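Local atomic coordinates of transcriptional regulator, putative (Pseudomonas syringae pv. tomato, PDB entry 2R5F), a protein that probably regulates transcription as a DNA-binding factor of the SorC family, its putative sugar-binding domain presumably sensing a carbohydrate effector. Residues 16-29 with 249-263. Residues are numbered along the deposited sequence; the frame is centred on the assembly and turned at random.
Sequences LQKMYGIRQVIVVE and LDVLITDVGTARGLG
Ile26 CB meets Ile253 CG1 at 4.0 Å across the neighbouring parallel strands 24-28 and 251-255, in a sheet consistent with the Rossmann-like alpha/beta fold of this family. The pairing illustrates how segments from the two ends of the chain come together at one edge of a sheet: strand 251-255 lies between 24-28 and 226-230. Leu252 is held through both backbone polar atoms, its N giving to Gln24 O and its O receiving Ile26 N at 2.9 Å. Helices 10-20 and 256-262 pack on the face bearing Val25, Leu252 and Val27. There Ala259 CB is wedged between Leu16 CD1 (3.6 Å) and Val27 CG2 (3.7 Å). With CG1 anti to the backbone N (chi1 168°) and the chain extended beyond it, Ile22 brings CD1 to 3.9 Å from Leu252 CB. The other face, with Val28 and Val251, meets helix 36-54. Asp250 OD2 takes Val227 N, while a water accepts from Arg23 N and donates, at longer range, to Asp250 OD1. Asp255 is the N-cap of helix 256-262, its OD2 accepting the capping bond from Thr258 N. At that helix's far end, Leu262 O lies at the Tyr20 ring edge and takes the hydroxyl on a lone pair, OH to O 2.6 Å.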
ATOM      1  N   LEU A  16      11.392  12.777  -9.747  1.00 32.36           N
ATOM      2  CA  LEU A  16      10.206  11.927  -9.767  1.00 32.49           C
ATOM      3  C   LEU A  16       8.977  12.674  -9.224  1.00 32.46           C
ATOM      4  O   LEU A  16       7.901  12.624  -9.831  1.00 33.26           O
ATOM      5  CB  LEU A  16      10.456  10.624  -8.991  1.00 32.45           C
ATOM      6  CG  LEU A  16      11.458   9.622  -9.611  1.00 33.73           C
ATOM      7  CD1 LEU A  16      11.535   8.349  -8.793  1.00 31.05           C
ATOM      8  CD2 LEU A  16      11.109   9.288 -11.021  1.00 28.62           C
ATOM      9  N   GLN A  17       9.156  13.389  -8.106  1.00 32.32           N
ATOM     10  CA  GLN A  17       8.111  14.261  -7.543  1.00 31.04           C
ATOM     11  C   GLN A  17       7.632  15.304  -8.543  1.00 32.37           C
ATOM     12  O   GLN A  17       6.437  15.517  -8.671  1.00 31.81           O
ATOM     13  CB  GLN A  17       8.585  14.938  -6.254  1.00 30.73           C
ATOM     14  CG  GLN A  17       8.827  13.951  -5.103  1.00 27.65           C
ATOM     15  CD  GLN A  17       9.514  14.567  -3.916  1.00 27.45           C
ATOM     16  OE1 GLN A  17       9.809  13.892  -2.939  1.00 26.57           O
ATOM     17  NE2 GLN A  17       9.765  15.852  -3.981  1.00 29.53           N
ATOM     18  N   LYS A  18       8.553  15.948  -9.253  1.00 34.17           N
ATOM     19  CA  LYS A  18       8.169  16.902 -10.292  1.00 36.11           C
ATOM     20  C   LYS A  18       7.537  16.227 -11.518  1.00 36.92           C
ATOM     21  O   LYS A  18       6.518  16.696 -12.016  1.00 36.89           O
ATOM     22  CB  LYS A  18       9.354  17.772 -10.731  1.00 36.48           C
ATOM     23  CG  LYS A  18       9.780  18.799  -9.698  1.00 38.34           C
ATOM     24  CD  LYS A  18      10.716  19.874 -10.254  1.00 38.06           C
ATOM     25  CE  LYS A  18      12.182  19.513 -10.004  1.00 41.07           C
ATOM     26  NZ  LYS A  18      12.875  18.927 -11.208  1.00 40.71           N
HETATM   27  N   MSE A  19       8.149  15.143 -12.005  1.00 37.73           N
HETATM   28  CA  MSE A  19       7.653  14.422 -13.186  1.00 40.42           C
HETATM   29  C   MSE A  19       6.233  13.888 -13.050  1.00 37.56           C
HETATM   30  O   MSE A  19       5.445  13.967 -13.993  1.00 36.77           O
HETATM   31  CB  MSE A  19       8.547  13.240 -13.533  1.00 38.89           C
HETATM   32  CG  MSE A  19       9.827  13.610 -14.187  1.00 44.73           C
HETATM   33 SE   MSE A  19      10.847  11.978 -14.542  1.00 51.95          SE
HETATM   34  CE  MSE A  19       9.585  11.084 -15.762  1.00 47.50           C
ATOM     35  N   TYR A  20       5.938  13.319 -11.888  1.00 36.21           N
ATOM     36  CA  TYR A  20       4.666  12.644 -11.651  1.00 35.71           C
ATOM     37  C   TYR A  20       3.682  13.450 -10.799  1.00 35.26           C
ATOM     38  O   TYR A  20       2.565  12.985 -10.530  1.00 34.78           O
ATOM     39  CB  TYR A  20       4.917  11.247 -11.056  1.00 34.50           C
ATOM     40  CG  TYR A  20       5.645  10.374 -12.060  1.00 34.97           C
ATOM     41  CD1 TYR A  20       4.973   9.878 -13.188  1.00 33.28           C
ATOM     42  CD2 TYR A  20       7.007  10.084 -11.915  1.00 31.95           C
ATOM     43  CE1 TYR A  20       5.629   9.107 -14.124  1.00 33.18           C
ATOM     44  CE2 TYR A  20       7.670   9.306 -12.865  1.00 33.44           C
ATOM     45  CZ  TYR A  20       6.968   8.830 -13.958  1.00 32.02           C
ATOM     46  OH  TYR A  20       7.597   8.072 -14.900  1.00 32.41           O
ATOM     47  N   GLY A  21       4.089  14.653 -10.390  1.00 34.95           N
ATOM     48  CA  GLY A  21       3.249  15.501  -9.518  1.00 35.13           C
ATOM     49  C   GLY A  21       2.844  14.771  -8.253  1.00 35.47           C
ATOM     50  O   GLY A  21       1.719  14.861  -7.803  1.00 36.06           O
ATOM     51  N   ILE A  22       3.764  13.987  -7.701  1.00 35.69           N
ATOM     52  CA  ILE A  22       3.527  13.312  -6.449  1.00 35.29           C
ATOM     53  C   ILE A  22       4.252  14.085  -5.354  1.00 35.88           C
ATOM     54  O   ILE A  22       5.402  14.528  -5.544  1.00 36.09           O
ATOM     55  CB  ILE A  22       3.986  11.811  -6.498  1.00 35.18           C
ATOM     56  CG1 ILE A  22       4.018  11.185  -5.103  1.00 34.59           C
ATOM     57  CG2 ILE A  22       5.365  11.678  -7.114  1.00 34.74           C
ATOM     58  CD1 ILE A  22       4.054   9.675  -5.099  1.00 34.86           C
ATOM     59  N   ARG A  23       3.601  14.180  -4.197  1.00 35.76           N
ATOM     60  CA  ARG A  23       4.134  14.919  -3.056  1.00 36.74           C
ATOM     61  C   ARG A  23       5.504  14.447  -2.582  1.00 36.21           C
ATOM     62  O   ARG A  23       6.408  15.271  -2.423  1.00 36.59           O
ATOM     63  CB  ARG A  23       3.168  14.847  -1.877  1.00 36.82           C
ATOM     64  CG  ARG A  23       3.388  15.951  -0.860  1.00 40.46           C
ATOM     65  CD  ARG A  23       2.953  15.528   0.543  1.00 46.67           C
ATOM     66  NE  ARG A  23       1.547  15.147   0.678  1.00 48.29           N
ATOM     67  CZ  ARG A  23       1.118  14.274   1.592  1.00 52.90           C
ATOM     68  NH1 ARG A  23      -0.176  13.957   1.680  1.00 51.52           N
ATOM     69  NH2 ARG A  23       1.996  13.694   2.421  1.00 54.48           N
ATOM     70  N   GLN A  24       5.649  13.142  -2.340  1.00 35.01           N
ATOM     71  CA  GLN A  24       6.876  12.617  -1.760  1.00 34.52           C
ATOM     72  C   GLN A  24       7.293  11.319  -2.395  1.00 33.50           C
ATOM     73  O   GLN A  24       6.481  10.443  -2.611  1.00 33.70           O
ATOM     74  CB  GLN A  24       6.737  12.417  -0.245  1.00 33.88           C
ATOM     75  CG  GLN A  24       8.071  12.198   0.454  1.00 35.67           C
ATOM     76  CD  GLN A  24       7.942  11.989   1.946  1.00 36.82           C
ATOM     77  OE1 GLN A  24       6.913  11.529   2.433  1.00 42.46           O
ATOM     78  NE2 GLN A  24       8.992  12.325   2.685  1.00 40.31           N
ATOM     79  N   VAL A  25       8.579  11.200  -2.692  1.00 33.10           N
ATOM     80  CA  VAL A  25       9.150   9.925  -3.101  1.00 32.49           C
ATOM     81  C   VAL A  25      10.340   9.711  -2.162  1.00 32.69           C
ATOM     82  O   VAL A  25      11.095  10.634  -1.881  1.00 32.17           O
ATOM     83  CB  VAL A  25       9.620   9.984  -4.581  1.00 32.69           C
ATOM     84  CG1 VAL A  25      10.496   8.815  -4.915  1.00 31.17           C
ATOM     85  CG2 VAL A  25       8.430  10.154  -5.556  1.00 31.23           C
ATOM     86  N   ILE A  26      10.455   8.500  -1.632  1.00 33.07           N
ATOM     87  CA  ILE A  26      11.566   8.096  -0.777  1.00 32.39           C
ATOM     88  C   ILE A  26      12.251   6.993  -1.537  1.00 32.30           C
ATOM     89  O   ILE A  26      11.598   6.033  -1.907  1.00 32.15           O
ATOM     90  CB  ILE A  26      11.045   7.566   0.573  1.00 32.17           C
ATOM     91  CG1 ILE A  26      10.258   8.684   1.283  1.00 33.74           C
ATOM     92  CG2 ILE A  26      12.187   6.943   1.395  1.00 31.30           C
ATOM     93  CD1 ILE A  26      10.082   8.560   2.774  1.00 36.56           C
ATOM     94  N   VAL A  27      13.556   7.136  -1.784  1.00 32.26           N
ATOM     95  CA  VAL A  27      14.308   6.118  -2.528  1.00 32.27           C
ATOM     96  C   VAL A  27      15.276   5.386  -1.606  1.00 32.87           C
ATOM     97  O   VAL A  27      16.079   6.020  -0.891  1.00 33.77           O
ATOM     98  CB  VAL A  27      15.040   6.684  -3.794  1.00 31.99           C
ATOM     99  CG1 VAL A  27      15.972   5.642  -4.400  1.00 31.75           C
ATOM    100  CG2 VAL A  27      14.039   7.148  -4.851  1.00 32.14           C
ATOM    101  N   VAL A  28      15.184   4.053  -1.632  1.00 32.81           N
ATOM    102  CA  VAL A  28      15.989   3.166  -0.808  1.00 32.35           C
ATOM    103  C   VAL A  28      16.944   2.364  -1.684  1.00 33.61           C
ATOM    104  O   VAL A  28      16.657   2.124  -2.858  1.00 33.32           O
ATOM    105  CB  VAL A  28      15.104   2.245   0.104  1.00 33.55           C
ATOM    106  CG1 VAL A  28      14.003   3.080   0.811  1.00 29.28           C
ATOM    107  CG2 VAL A  28      14.432   1.077  -0.696  1.00 31.05           C
ATOM    108  N   GLU A  29      18.099   1.994  -1.129  1.00 33.66           N
ATOM    109  CA  GLU A  29      18.996   1.053  -1.777  1.00 34.97           C
ATOM    110  C   GLU A  29      18.815  -0.344  -1.181  1.00 35.66           C
ATOM    111  O   GLU A  29      18.942  -0.535   0.028  1.00 35.87           O
ATOM    112  CB  GLU A  29      20.459   1.498  -1.639  1.00 34.70           C
ATOM    113  CG  GLU A  29      20.794   2.824  -2.310  1.00 35.50           C
ATOM    114  CD  GLU A  29      22.254   3.211  -2.178  1.00 36.09           C
ATOM    115  OE1 GLU A  29      22.957   2.623  -1.339  1.00 38.32           O
ATOM    116  OE2 GLU A  29      22.704   4.109  -2.907  1.00 37.14           O
ATOM    117  N   LEU A 249      -1.282   7.838  -5.613  1.00 42.48           N
ATOM    118  CA  LEU A 249      -0.295   7.896  -4.556  1.00 42.46           C
ATOM    119  C   LEU A 249       0.071   9.313  -4.157  1.00 42.91           C
ATOM    120  O   LEU A 249       0.156  10.215  -4.997  1.00 44.03           O
ATOM    121  CB  LEU A 249       0.976   7.157  -5.013  1.00 42.51           C
ATOM    122  CG  LEU A 249       0.778   5.731  -5.516  1.00 42.76           C
ATOM    123  CD1 LEU A 249       2.111   5.163  -5.955  1.00 41.04           C
ATOM    124  CD2 LEU A 249       0.085   4.856  -4.396  1.00 42.49           C
ATOM    125  N   ASP A 250       0.293   9.493  -2.862  1.00 42.66           N
ATOM    126  CA  ASP A 250       0.828  10.714  -2.293  1.00 42.28           C
ATOM    127  C   ASP A 250       2.284  10.546  -1.824  1.00 41.98           C
ATOM    128  O   ASP A 250       3.054  11.497  -1.823  1.00 42.24           O
ATOM    129  CB  ASP A 250      -0.071  11.149  -1.142  1.00 42.99           C
ATOM    130  CG  ASP A 250      -1.485  11.456  -1.613  1.00 44.30           C
ATOM    131  OD1 ASP A 250      -1.641  12.493  -2.302  1.00 42.60           O
ATOM    132  OD2 ASP A 250      -2.417  10.650  -1.335  1.00 43.81           O
ATOM    133  N   VAL A 251       2.636   9.333  -1.413  1.00 41.68           N
ATOM    134  CA  VAL A 251       3.989   8.955  -1.044  1.00 39.96           C
ATOM    135  C   VAL A 251       4.293   7.636  -1.733  1.00 39.66           C
ATOM    136  O   VAL A 251       3.481   6.700  -1.730  1.00 38.89           O
ATOM    137  CB  VAL A 251       4.151   8.805   0.509  1.00 40.90           C
ATOM    138  CG1 VAL A 251       5.640   8.527   0.914  1.00 39.87           C
ATOM    139  CG2 VAL A 251       3.584  10.045   1.251  1.00 40.02           C
ATOM    140  N   LEU A 252       5.461   7.561  -2.361  1.00 38.51           N
ATOM    141  CA  LEU A 252       5.930   6.295  -2.903  1.00 37.91           C
ATOM    142  C   LEU A 252       7.253   6.003  -2.284  1.00 37.31           C
ATOM    143  O   LEU A 252       8.120   6.864  -2.285  1.00 37.43           O
ATOM    144  CB  LEU A 252       6.076   6.379  -4.435  1.00 37.42           C
ATOM    145  CG  LEU A 252       6.829   5.249  -5.116  1.00 37.79           C
ATOM    146  CD1 LEU A 252       6.046   3.915  -5.134  1.00 37.15           C
ATOM    147  CD2 LEU A 252       7.232   5.741  -6.530  1.00 38.91           C
ATOM    148  N   ILE A 253       7.393   4.803  -1.727  1.00 37.27           N
ATOM    149  CA  ILE A 253       8.681   4.289  -1.292  1.00 37.83           C
ATOM    150  C   ILE A 253       9.097   3.153  -2.232  1.00 38.60           C
ATOM    151  O   ILE A 253       8.342   2.209  -2.436  1.00 37.43           O
ATOM    152  CB  ILE A 253       8.648   3.774   0.153  1.00 38.58           C
ATOM    153  CG1 ILE A 253       8.142   4.904   1.096  1.00 38.39           C
ATOM    154  CG2 ILE A 253      10.039   3.258   0.530  1.00 36.18           C
ATOM    155  CD1 ILE A 253       7.886   4.432   2.565  1.00 37.45           C
ATOM    156  N   THR A 254      10.285   3.291  -2.834  1.00 38.27           N
ATOM    157  CA  THR A 254      10.715   2.386  -3.872  1.00 37.07           C
ATOM    158  C   THR A 254      12.229   2.312  -3.900  1.00 37.19           C
ATOM    159  O   THR A 254      12.916   3.111  -3.271  1.00 38.11           O
ATOM    160  CB  THR A 254      10.146   2.814  -5.282  1.00 37.14           C
ATOM    161  OG1 THR A 254      10.331   1.732  -6.193  1.00 37.97           O
ATOM    162  CG2 THR A 254      10.805   4.072  -5.844  1.00 33.86           C
ATOM    163  N   ASP A 255      12.768   1.365  -4.639  1.00 38.02           N
ATOM    164  CA  ASP A 255      14.238   1.209  -4.715  1.00 38.39           C
ATOM    165  C   ASP A 255      14.858   2.076  -5.817  1.00 37.42           C
ATOM    166  O   ASP A 255      14.135   2.642  -6.646  1.00 37.53           O
ATOM    167  CB  ASP A 255      14.577  -0.273  -4.952  1.00 39.19           C
ATOM    168  CG  ASP A 255      13.944  -0.804  -6.224  1.00 39.93           C
ATOM    169  OD1 ASP A 255      12.714  -0.958  -6.244  1.00 36.74           O
ATOM    170  OD2 ASP A 255      14.675  -1.026  -7.209  1.00 42.91           O
ATOM    171  N   VAL A 256      16.195   2.162  -5.836  1.00 37.54           N
ATOM    172  CA  VAL A 256      16.933   2.950  -6.833  1.00 37.81           C
ATOM    173  C   VAL A 256      16.672   2.509  -8.280  1.00 37.07           C
ATOM    174  O   VAL A 256      16.477   3.328  -9.149  1.00 36.91           O
ATOM    175  CB  VAL A 256      18.516   2.894  -6.639  1.00 38.10           C
ATOM    176  CG1 VAL A 256      19.204   3.842  -7.612  1.00 39.29           C
ATOM    177  CG2 VAL A 256      18.929   3.232  -5.273  1.00 37.83           C
ATOM    178  N   GLY A 257      16.722   1.216  -8.546  1.00 37.65           N
ATOM    179  CA  GLY A 257      16.596   0.733  -9.933  1.00 37.26           C
ATOM    180  C   GLY A 257      15.233   1.117 -10.459  1.00 37.15           C
ATOM    181  O   GLY A 257      15.124   1.655 -11.566  1.00 38.88           O
ATOM    182  N   THR A 258      14.202   0.868  -9.654  1.00 36.01           N
ATOM    183  CA  THR A 258      12.836   1.218 -10.001  1.00 36.34           C
ATOM    184  C   THR A 258      12.698   2.714 -10.228  1.00 36.10           C
ATOM    185  O   THR A 258      12.089   3.129 -11.192  1.00 36.01           O
ATOM    186  CB  THR A 258      11.811   0.763  -8.922  1.00 36.33           C
ATOM    187  OG1 THR A 258      11.924  -0.660  -8.743  1.00 35.84           O
ATOM    188  CG2 THR A 258      10.369   1.093  -9.363  1.00 37.09           C
ATOM    189  N   ALA A 259      13.251   3.507  -9.320  1.00 36.81           N
ATOM    190  CA  ALA A 259      13.159   4.952  -9.395  1.00 38.10           C
ATOM    191  C   ALA A 259      13.821   5.447 -10.671  1.00 38.56           C
ATOM    192  O   ALA A 259      13.327   6.375 -11.302  1.00 38.68           O
ATOM    193  CB  ALA A 259      13.808   5.588  -8.169  1.00 37.50           C
ATOM    194  N   ARG A 260      14.938   4.819 -11.044  1.00 39.48           N
ATOM    195  CA  ARG A 260      15.632   5.131 -12.298  1.00 40.26           C
ATOM    196  C   ARG A 260      14.823   4.712 -13.532  1.00 39.79           C
ATOM    197  O   ARG A 260      14.746   5.455 -14.488  1.00 39.83           O
ATOM    198  CB  ARG A 260      17.061   4.578 -12.289  1.00 40.75           C
ATOM    199  CG  ARG A 260      18.057   5.491 -11.498  1.00 42.60           C
ATOM    200  CD  ARG A 260      19.458   4.892 -11.314  1.00 42.61           C
ATOM    201  NE  ARG A 260      20.290   5.711 -10.406  1.00 46.99           N
ATOM    202  CZ  ARG A 260      21.405   5.281  -9.801  1.00 49.67           C
ATOM    203  NH1 ARG A 260      22.085   6.086  -8.985  1.00 50.08           N
ATOM    204  NH2 ARG A 260      21.842   4.038  -9.993  1.00 49.77           N
ATOM    205  N   GLY A 261      14.203   3.532 -13.502  1.00 39.42           N
ATOM    206  CA  GLY A 261      13.268   3.126 -14.555  1.00 39.45           C
ATOM    207  C   GLY A 261      12.105   4.083 -14.818  1.00 39.80           C
ATOM    208  O   GLY A 261      11.753   4.329 -15.984  1.00 39.63           O
ATOM    209  N   LEU A 262      11.516   4.600 -13.731  1.00 39.75           N
ATOM    210  CA  LEU A 262      10.460   5.635 -13.745  1.00 40.34           C
ATOM    211  C   LEU A 262      10.937   7.033 -14.174  1.00 41.15           C
ATOM    212  O   LEU A 262      10.130   7.855 -14.577  1.00 39.37           O
ATOM    213  CB  LEU A 262       9.826   5.763 -12.341  1.00 39.42           C
ATOM    214  CG  LEU A 262       8.925   4.621 -11.837  1.00 39.36           C
ATOM    215  CD1 LEU A 262       8.712   4.657 -10.338  1.00 39.79           C
ATOM    216  CD2 LEU A 262       7.605   4.608 -12.578  1.00 39.31           C
ATOM    217  N   GLY A 263      12.249   7.273 -14.067  1.00 42.79           N
ATOM    218  CA  GLY A 263      12.845   8.614 -13.973  1.00 44.40           C
ATOM    219  C   GLY A 263      13.182   9.279 -15.288  1.00 45.06           C
ATOM    220  O   GLY A 263      13.031   8.659 -16.326  1.00 46.88           O
TER
HETATM  221  O   HOH W   1       0.731  13.814  -4.146  1.00 35.69           O